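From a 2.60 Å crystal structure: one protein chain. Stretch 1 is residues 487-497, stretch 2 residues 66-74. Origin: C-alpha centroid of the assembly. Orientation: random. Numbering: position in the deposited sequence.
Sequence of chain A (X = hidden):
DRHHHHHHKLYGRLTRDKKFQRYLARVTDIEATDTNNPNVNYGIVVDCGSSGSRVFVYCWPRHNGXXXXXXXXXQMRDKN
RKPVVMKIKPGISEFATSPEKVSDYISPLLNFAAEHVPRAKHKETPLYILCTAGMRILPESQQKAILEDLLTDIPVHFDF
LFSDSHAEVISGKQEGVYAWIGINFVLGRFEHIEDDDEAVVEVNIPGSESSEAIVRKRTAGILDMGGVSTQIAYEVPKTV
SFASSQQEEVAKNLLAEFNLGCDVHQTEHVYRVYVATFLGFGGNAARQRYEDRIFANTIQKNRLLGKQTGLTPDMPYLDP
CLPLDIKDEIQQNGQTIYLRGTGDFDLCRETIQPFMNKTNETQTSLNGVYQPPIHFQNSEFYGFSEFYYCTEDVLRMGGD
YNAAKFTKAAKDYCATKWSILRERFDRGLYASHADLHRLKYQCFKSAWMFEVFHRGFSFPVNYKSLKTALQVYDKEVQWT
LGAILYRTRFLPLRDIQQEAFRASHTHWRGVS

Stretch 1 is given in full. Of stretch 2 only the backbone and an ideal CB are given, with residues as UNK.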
ATOM      1  N   ARG A 487      -2.838  -6.891 -15.912  1.00 34.89           N
ATOM      2  CA  ARG A 487      -3.893  -7.030 -16.913  1.00 35.54           C
ATOM      3  C   ARG A 487      -3.327  -7.218 -18.317  1.00 38.45           C
ATOM      4  O   ARG A 487      -3.961  -7.872 -19.152  1.00 42.33           O
ATOM      5  CB  ARG A 487      -4.823  -5.816 -16.875  1.00 35.87           C
ATOM      6  CG  ARG A 487      -5.602  -5.637 -15.565  1.00 43.77           C
ATOM      7  CD  ARG A 487      -6.420  -6.872 -15.196  1.00 50.74           C
ATOM      8  NE  ARG A 487      -7.312  -7.297 -16.274  1.00 55.97           N
ATOM      9  CZ  ARG A 487      -8.573  -6.895 -16.419  1.00 55.29           C
ATOM     10  NH1 ARG A 487      -9.121  -6.048 -15.555  1.00 56.74           N
ATOM     11  NH2 ARG A 487      -9.294  -7.345 -17.438  1.00 49.46           N
ATOM     12  N   THR A 488      -2.144  -6.667 -18.598  1.00 29.09           N
ATOM     13  CA  THR A 488      -1.539  -6.748 -19.922  1.00 32.07           C
ATOM     14  C   THR A 488      -0.514  -7.873 -20.030  1.00 33.24           C
ATOM     15  O   THR A 488       0.263  -7.905 -20.990  1.00 37.78           O
ATOM     16  CB  THR A 488      -0.876  -5.417 -20.288  1.00 35.16           C
ATOM     17  OG1 THR A 488       0.161  -5.114 -19.347  1.00 37.47           O
ATOM     18  CG2 THR A 488      -1.892  -4.289 -20.300  1.00 35.32           C
ATOM     19  N   ARG A 489      -0.505  -8.807 -19.078  1.00 34.75           N
ATOM     20  CA  ARG A 489       0.578  -9.782 -18.996  1.00 33.05           C
ATOM     21  C   ARG A 489       0.611 -10.743 -20.180  1.00 37.04           C
ATOM     22  O   ARG A 489       1.637 -11.400 -20.393  1.00 34.28           O
ATOM     23  CB  ARG A 489       0.466 -10.571 -17.693  1.00 29.49           C
ATOM     24  CG  ARG A 489      -0.744 -11.490 -17.609  1.00 32.25           C
ATOM     25  CD  ARG A 489      -1.018 -11.873 -16.165  1.00 32.10           C
ATOM     26  NE  ARG A 489      -1.956 -12.984 -16.027  1.00 33.62           N
ATOM     27  CZ  ARG A 489      -3.280 -12.857 -15.972  1.00 37.54           C
ATOM     28  NH1 ARG A 489      -4.037 -13.935 -15.832  1.00 42.13           N
ATOM     29  NH2 ARG A 489      -3.851 -11.662 -16.062  1.00 33.46           N
ATOM     30  N   PHE A 490      -0.469 -10.843 -20.954  1.00 32.28           N
ATOM     31  CA  PHE A 490      -0.516 -11.771 -22.076  1.00 32.33           C
ATOM     32  C   PHE A 490      -0.153 -11.130 -23.410  1.00 34.19           C
ATOM     33  O   PHE A 490       0.105 -11.860 -24.372  1.00 34.56           O
ATOM     34  CB  PHE A 490      -1.909 -12.410 -22.180  1.00 27.27           C
ATOM     35  CG  PHE A 490      -2.214 -13.384 -21.077  1.00 25.23           C
ATOM     36  CD1 PHE A 490      -1.310 -14.382 -20.745  1.00 25.19           C
ATOM     37  CD2 PHE A 490      -3.401 -13.299 -20.367  1.00 24.46           C
ATOM     38  CE1 PHE A 490      -1.584 -15.277 -19.730  1.00 24.42           C
ATOM     39  CE2 PHE A 490      -3.682 -14.190 -19.351  1.00 23.69           C
ATOM     40  CZ  PHE A 490      -2.772 -15.179 -19.032  1.00 24.41           C
ATOM     41  N   LEU A 491      -0.125  -9.803 -23.495  1.00 34.22           N
ATOM     42  CA  LEU A 491       0.231  -9.146 -24.749  1.00 36.84           C
ATOM     43  C   LEU A 491       1.511  -9.683 -25.373  1.00 37.66           C
ATOM     44  O   LEU A 491       1.540  -9.852 -26.603  1.00 41.68           O
ATOM     45  CB  LEU A 491       0.355  -7.631 -24.527  1.00 40.55           C
ATOM     46  CG  LEU A 491      -0.945  -6.845 -24.341  1.00 41.49           C
ATOM     47  CD1 LEU A 491      -0.628  -5.374 -24.125  1.00 38.58           C
ATOM     48  CD2 LEU A 491      -1.883  -7.016 -25.534  1.00 44.40           C
ATOM     49  N   PRO A 492       2.586  -9.951 -24.624  1.00 46.73           N
ATOM     50  CA  PRO A 492       3.790 -10.514 -25.253  1.00 46.66           C
ATOM     51  C   PRO A 492       3.521 -11.771 -26.069  1.00 51.05           C
ATOM     52  O   PRO A 492       4.334 -12.132 -26.926  1.00 53.46           O
ATOM     53  CB  PRO A 492       4.712 -10.810 -24.060  1.00 39.80           C
ATOM     54  CG  PRO A 492       4.016 -10.282 -22.832  1.00 38.91           C
ATOM     55  CD  PRO A 492       2.866  -9.450 -23.269  1.00 44.55           C
ATOM     56  N   LEU A 493       2.399 -12.455 -25.815  1.00 53.84           N
ATOM     57  CA  LEU A 493       2.069 -13.634 -26.611  1.00 53.89           C
ATOM     58  C   LEU A 493       1.939 -13.294 -28.086  1.00 59.63           C
ATOM     59  O   LEU A 493       2.242 -14.132 -28.944  1.00 58.35           O
ATOM     60  CB  LEU A 493       0.768 -14.277 -26.125  1.00 50.91           C
ATOM     61  CG  LEU A 493       0.819 -15.225 -24.926  1.00 45.28           C
ATOM     62  CD1 LEU A 493      -0.552 -15.848 -24.721  1.00 42.59           C
ATOM     63  CD2 LEU A 493       1.871 -16.315 -25.099  1.00 43.49           C
ATOM     64  N   ARG A 494       1.477 -12.085 -28.404  1.00 61.33           N
ATOM     65  CA  ARG A 494       1.387 -11.677 -29.801  1.00 66.77           C
ATOM     66  C   ARG A 494       2.742 -11.808 -30.485  1.00 75.89           C
ATOM     67  O   ARG A 494       2.899 -12.570 -31.442  1.00 83.40           O
ATOM     68  CB  ARG A 494       0.869 -10.243 -29.898  1.00 62.49           C
ATOM     69  CG  ARG A 494      -0.499 -10.034 -29.278  1.00 55.08           C
ATOM     70  CD  ARG A 494      -1.246  -8.928 -29.993  1.00 56.30           C
ATOM     71  NE  ARG A 494      -1.662  -9.345 -31.328  1.00 66.89           N
ATOM     72  CZ  ARG A 494      -2.083  -8.516 -32.278  1.00 76.25           C
ATOM     73  NH1 ARG A 494      -2.445  -8.992 -33.461  1.00 81.24           N
ATOM     74  NH2 ARG A 494      -2.135  -7.211 -32.049  1.00 79.50           N
ATOM     75  N   ASP A 495       3.747 -11.087 -29.986  1.00 89.14           N
ATOM     76  CA  ASP A 495       5.048 -11.086 -30.646  1.00 92.76           C
ATOM     77  C   ASP A 495       5.700 -12.463 -30.624  1.00 94.21           C
ATOM     78  O   ASP A 495       6.402 -12.830 -31.573  1.00 97.56           O
ATOM     79  CB  ASP A 495       5.964 -10.056 -29.984  1.00 96.10           C
ATOM     80  CG  ASP A 495       5.343  -8.675 -29.925  1.00101.63           C
ATOM     81  OD1 ASP A 495       5.434  -7.935 -30.927  1.00102.90           O
ATOM     82  OD2 ASP A 495       4.762  -8.328 -28.874  1.00105.25           O
ATOM     83  N   ILE A 496       5.477 -13.241 -29.565  1.00 91.88           N
ATOM     84  CA  ILE A 496       6.183 -14.506 -29.381  1.00 92.59           C
ATOM     85  C   ILE A 496       5.457 -15.634 -30.105  1.00 94.61           C
ATOM     86  O   ILE A 496       5.982 -16.205 -31.067  1.00 95.11           O
ATOM     87  CB  ILE A 496       6.349 -14.830 -27.884  1.00 87.23           C
ATOM     88  CG1 ILE A 496       7.192 -13.743 -27.206  1.00 85.80           C
ATOM     89  CG2 ILE A 496       6.995 -16.205 -27.698  1.00 86.85           C
ATOM     90  CD1 ILE A 496       7.355 -13.916 -25.707  1.00 82.21           C
ATOM     91  N   GLN A 497       4.255 -15.965 -29.648  1.00 92.18           N
ATOM     92  CA  GLN A 497       3.551 -17.167 -30.103  1.00 90.90           C
ATOM     93  C   GLN A 497       2.531 -16.860 -31.196  1.00 90.85           C
ATOM     94  O   GLN A 497       1.373 -17.264 -31.106  1.00 84.95           O
ATOM     95  CB  GLN A 497       2.883 -17.856 -28.919  1.00 87.90           C
ATOM     96  CG  GLN A 497       3.855 -18.495 -27.933  1.00 87.05           C
ATOM     97  CD  GLN A 497       3.162 -19.401 -26.929  1.00 87.39           C
ATOM     98  OE1 GLN A 497       1.960 -19.280 -26.691  1.00 89.89           O
ATOM     99  NE2 GLN A 497       3.919 -20.322 -26.341  1.00 85.33           N
ATOM    100  N   UNK A  66      11.560 -12.174 -25.574  1.00 59.62           N
ATOM    101  CA  UNK A  66      12.081 -13.086 -24.563  1.00 57.36           C
ATOM    102  C   UNK A  66      10.957 -13.501 -23.622  1.00 58.04           C
ATOM    103  O   UNK A  66      10.420 -12.644 -22.907  1.00 56.46           O
ATOM    104  CB  UNK A  66      13.227 -12.439 -23.783  1.00 57.36           C
ATOM    105  N   UNK A  67      10.574 -14.781 -23.571  1.00 59.51           N
ATOM    106  CA  UNK A  67       9.443 -15.168 -22.708  1.00 58.82           C
ATOM    107  C   UNK A  67       9.665 -14.864 -21.236  1.00 59.61           C
ATOM    108  O   UNK A  67       8.686 -14.765 -20.486  1.00 59.88           O
ATOM    109  CB  UNK A  67       9.160 -16.663 -22.866  1.00 58.82           C
ATOM    110  N   UNK A  68      10.915 -14.712 -20.798  1.00 60.56           N
ATOM    111  CA  UNK A  68      11.216 -14.454 -19.396  1.00 54.17           C
ATOM    112  C   UNK A  68      11.073 -12.987 -19.010  1.00 49.92           C
ATOM    113  O   UNK A  68      11.124 -12.674 -17.816  1.00 51.46           O
ATOM    114  CB  UNK A  68      12.636 -14.927 -19.080  1.00 54.17           C
ATOM    115  N   UNK A  69      10.901 -12.087 -19.973  1.00 46.93           N
ATOM    116  CA  UNK A  69      10.849 -10.658 -19.702  1.00 49.43           C
ATOM    117  C   UNK A  69       9.411 -10.157 -19.732  1.00 44.65           C
ATOM    118  O   UNK A  69       8.628 -10.529 -20.608  1.00 44.68           O
ATOM    119  CB  UNK A  69      11.701  -9.889 -20.714  1.00 49.43           C
ATOM    120  N   UNK A  70       9.074  -9.308 -18.765  1.00 33.44           N
ATOM    121  CA  UNK A  70       7.795  -8.622 -18.762  1.00 31.21           C
ATOM    122  C   UNK A  70       7.869  -7.386 -19.654  1.00 31.31           C
ATOM    123  O   UNK A  70       8.931  -7.007 -20.150  1.00 34.08           O
ATOM    124  CB  UNK A  70       7.390  -8.239 -17.337  1.00 31.21           C
ATOM    125  N   UNK A  71       6.718  -6.749 -19.849  1.00 37.04           N
ATOM    126  CA  UNK A  71       6.685  -5.501 -20.595  1.00 35.30           C
ATOM    127  C   UNK A  71       7.453  -4.418 -19.847  1.00 38.41           C
ATOM    128  O   UNK A  71       7.527  -4.411 -18.614  1.00 37.31           O
ATOM    129  CB  UNK A  71       5.241  -5.060 -20.843  1.00 35.30           C
ATOM    130  N   UNK A  72       8.033  -3.494 -20.610  1.00 41.63           N
ATOM    131  CA  UNK A  72       8.782  -2.375 -20.038  1.00 40.46           C
ATOM    132  C   UNK A  72       7.842  -1.183 -19.862  1.00 35.81           C
ATOM    133  O   UNK A  72       7.954  -0.146 -20.518  1.00 39.05           O
ATOM    134  CB  UNK A  72       9.973  -2.002 -20.923  1.00 40.46           C
ATOM    135  N   UNK A  73       6.894  -1.353 -18.944  1.00 27.41           N
ATOM    136  CA  UNK A  73       5.838  -0.368 -18.738  1.00 27.58           C
ATOM    137  C   UNK A  73       6.383   0.815 -17.952  1.00 27.59           C
ATOM    138  O   UNK A  73       7.117   0.652 -16.969  1.00 27.08           O
ATOM    139  CB  UNK A  73       4.645  -0.992 -18.011  1.00 27.58           C
ATOM    140  N   UNK A  74       6.011   2.019 -18.389  1.00 39.86           N
ATOM    141  CA  UNK A  74       6.404   3.260 -17.739  1.00 39.58           C
ATOM    142  C   UNK A  74       5.251   4.246 -17.828  1.00 39.97           C
ATOM    143  O   UNK A  74       4.385   4.141 -18.700  1.00 44.20           O
ATOM    144  CB  UNK A  74       7.670   3.840 -18.372  1.00 39.58           C
TER

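Position 66 directs its CA-to-CB bond away from stretch 1. It opens a type I turn running to position 69, a place where a short polar side chain can accept a bond from the turn backbone; Asn, Asp, Ser or Thr would suit. The residue is Asn 66, whose OD1 accepts a hydrogen bond from the backbone N of position 68 at 3.1 Å.

Position 67 has phi/psi of -60/-21, and its CB points sideways, 4.3 Å from Ile 496 CD1. The phi admits proline, and the methyl end of Ile 496 favours a compact apolar group; Ala or Val would also be compatible. Here it is Pro 67. Ile 496 CD1 lies 3.9 Å from Pro 67 CA and 4.3 Å from Pro 67 CG, so the extended isoleucine (chi1 m, chi2 t) touches both backbone and ring.

Position 68 points away, leaving the choice wide, with polar residues likely; it is His 68. Position 69 is out of reach of stretch 1 and closes the turn, its N bonding to O of residue 66 at 3.0 Å. Many polar residues would do, and it is Asp 69. Position 70 points sideways, and stretch 1 imposes little; it is Leu 70.

Position 71 points its CB toward stretch 1, with Thr 488 OG1 5.3 Å from the ideal CB and the side chains of Leu 491 and Pro 492 also ahead. This gap calls for a branched or flexible apolar side chain of medium length, such as Leu, Met or Ile. Leu 71, with chi1 m and chi2 t, has the largest covered area of its stretch. Its CD1 packs 3.7 Å from Thr 488 OG1 and 4.3 Å from Leu 491 CD1, while its CD2 reaches Pro 492 CD at 4.0 Å. The contact with the hydroxyl is simple packing; no hydrogen bond crosses between the stretches.

Position 72 is out of reach, and a polar or charged residue is plausible; it is Asp 72.

Position 73 again points toward stretch 1, but nothing lies within 5.5 Å of its ideal CB. A side chain must therefore extend to make contact, as Ile, Leu or Met can. Ile 73 does so with chi1 m and chi2 t, bringing CD1 to 3.7 Å from Thr 488 OG1.

Position 74 is beyond reach of stretch 1 and open to long polar residues. Arg 74 forms a salt bridge, NH2 to Asp 72 OD2 at 3.5 Å, whose hydrogen bond is weak.

Stretch 2 (66-74) NPHDLLDIR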
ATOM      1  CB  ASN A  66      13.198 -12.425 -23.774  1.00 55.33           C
ATOM      2  CG  ASN A  66      13.910 -13.392 -22.847  1.00 58.54           C
ATOM      3  OD1 ASN A  66      13.438 -14.503 -22.603  1.00 58.26           O
ATOM      4  ND2 ASN A  66      15.051 -12.969 -22.319  1.00 62.59           N
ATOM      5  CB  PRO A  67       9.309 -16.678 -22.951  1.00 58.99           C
ATOM      6  CG  PRO A  67      10.049 -16.947 -24.217  1.00 59.27           C
ATOM      7  CD  PRO A  67      11.151 -15.943 -24.267  1.00 58.71           C
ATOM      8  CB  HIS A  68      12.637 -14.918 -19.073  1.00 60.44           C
ATOM      9  CG  HIS A  68      12.852 -16.385 -19.270  1.00 71.29           C
ATOM     10  ND1 HIS A  68      11.814 -17.290 -19.321  1.00 76.12           N
ATOM     11  CD2 HIS A  68      13.987 -17.105 -19.433  1.00 77.73           C
ATOM     12  CE1 HIS A  68      12.301 -18.505 -19.503  1.00 80.33           C
ATOM     13  NE2 HIS A  68      13.617 -18.421 -19.575  1.00 82.01           N
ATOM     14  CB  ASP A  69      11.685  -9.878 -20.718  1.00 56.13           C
ATOM     15  CG  ASP A  69      13.177 -10.045 -20.500  1.00 62.82           C
ATOM     16  OD1 ASP A  69      13.576 -10.440 -19.383  1.00 63.38           O
ATOM     17  OD2 ASP A  69      13.951  -9.772 -21.443  1.00 64.81           O
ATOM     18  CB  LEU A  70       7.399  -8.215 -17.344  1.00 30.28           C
ATOM     19  CG  LEU A  70       7.507  -9.279 -16.253  1.00 29.94           C
ATOM     20  CD1 LEU A  70       7.013  -8.714 -14.933  1.00 28.96           C
ATOM     21  CD2 LEU A  70       6.730 -10.524 -16.633  1.00 30.76           C
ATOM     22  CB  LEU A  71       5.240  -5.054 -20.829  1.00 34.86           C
ATOM     23  CG  LEU A  71       4.379  -5.954 -21.716  1.00 37.36           C
ATOM     24  CD1 LEU A  71       2.957  -5.416 -21.792  1.00 35.81           C
ATOM     25  CD2 LEU A  71       4.977  -6.076 -23.109  1.00 40.08           C
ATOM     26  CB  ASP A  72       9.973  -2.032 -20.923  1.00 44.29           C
ATOM     27  CG  ASP A  72      11.016  -1.208 -20.203  1.00 49.33           C
ATOM     28  OD1 ASP A  72      10.753  -0.779 -19.060  1.00 49.62           O
ATOM     29  OD2 ASP A  72      12.101  -0.985 -20.782  1.00 54.95           O
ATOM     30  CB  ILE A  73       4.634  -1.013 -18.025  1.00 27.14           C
ATOM     31  CG1 ILE A  73       4.033  -2.105 -18.915  1.00 27.46           C
ATOM     32  CG2 ILE A  73       3.584   0.042 -17.673  1.00 27.53           C
ATOM     33  CD1 ILE A  73       2.784  -2.759 -18.358  1.00 27.31           C
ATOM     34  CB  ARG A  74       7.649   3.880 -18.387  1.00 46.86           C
ATOM     35  CG  ARG A  74       8.806   2.923 -18.592  1.00 66.36           C
ATOM     36  CD  ARG A  74       9.823   3.502 -19.560  1.00 80.91           C
ATOM     37  NE  ARG A  74      11.006   2.655 -19.682  1.00 90.66           N
ATOM     38  CZ  ARG A  74      12.033   2.674 -18.837  1.00101.32           C
ATOM     39  NH1 ARG A  74      12.031   3.497 -17.796  1.00103.72           N
ATOM     40  NH2 ARG A  74      13.065   1.864 -19.033  1.00110.32           N
TER
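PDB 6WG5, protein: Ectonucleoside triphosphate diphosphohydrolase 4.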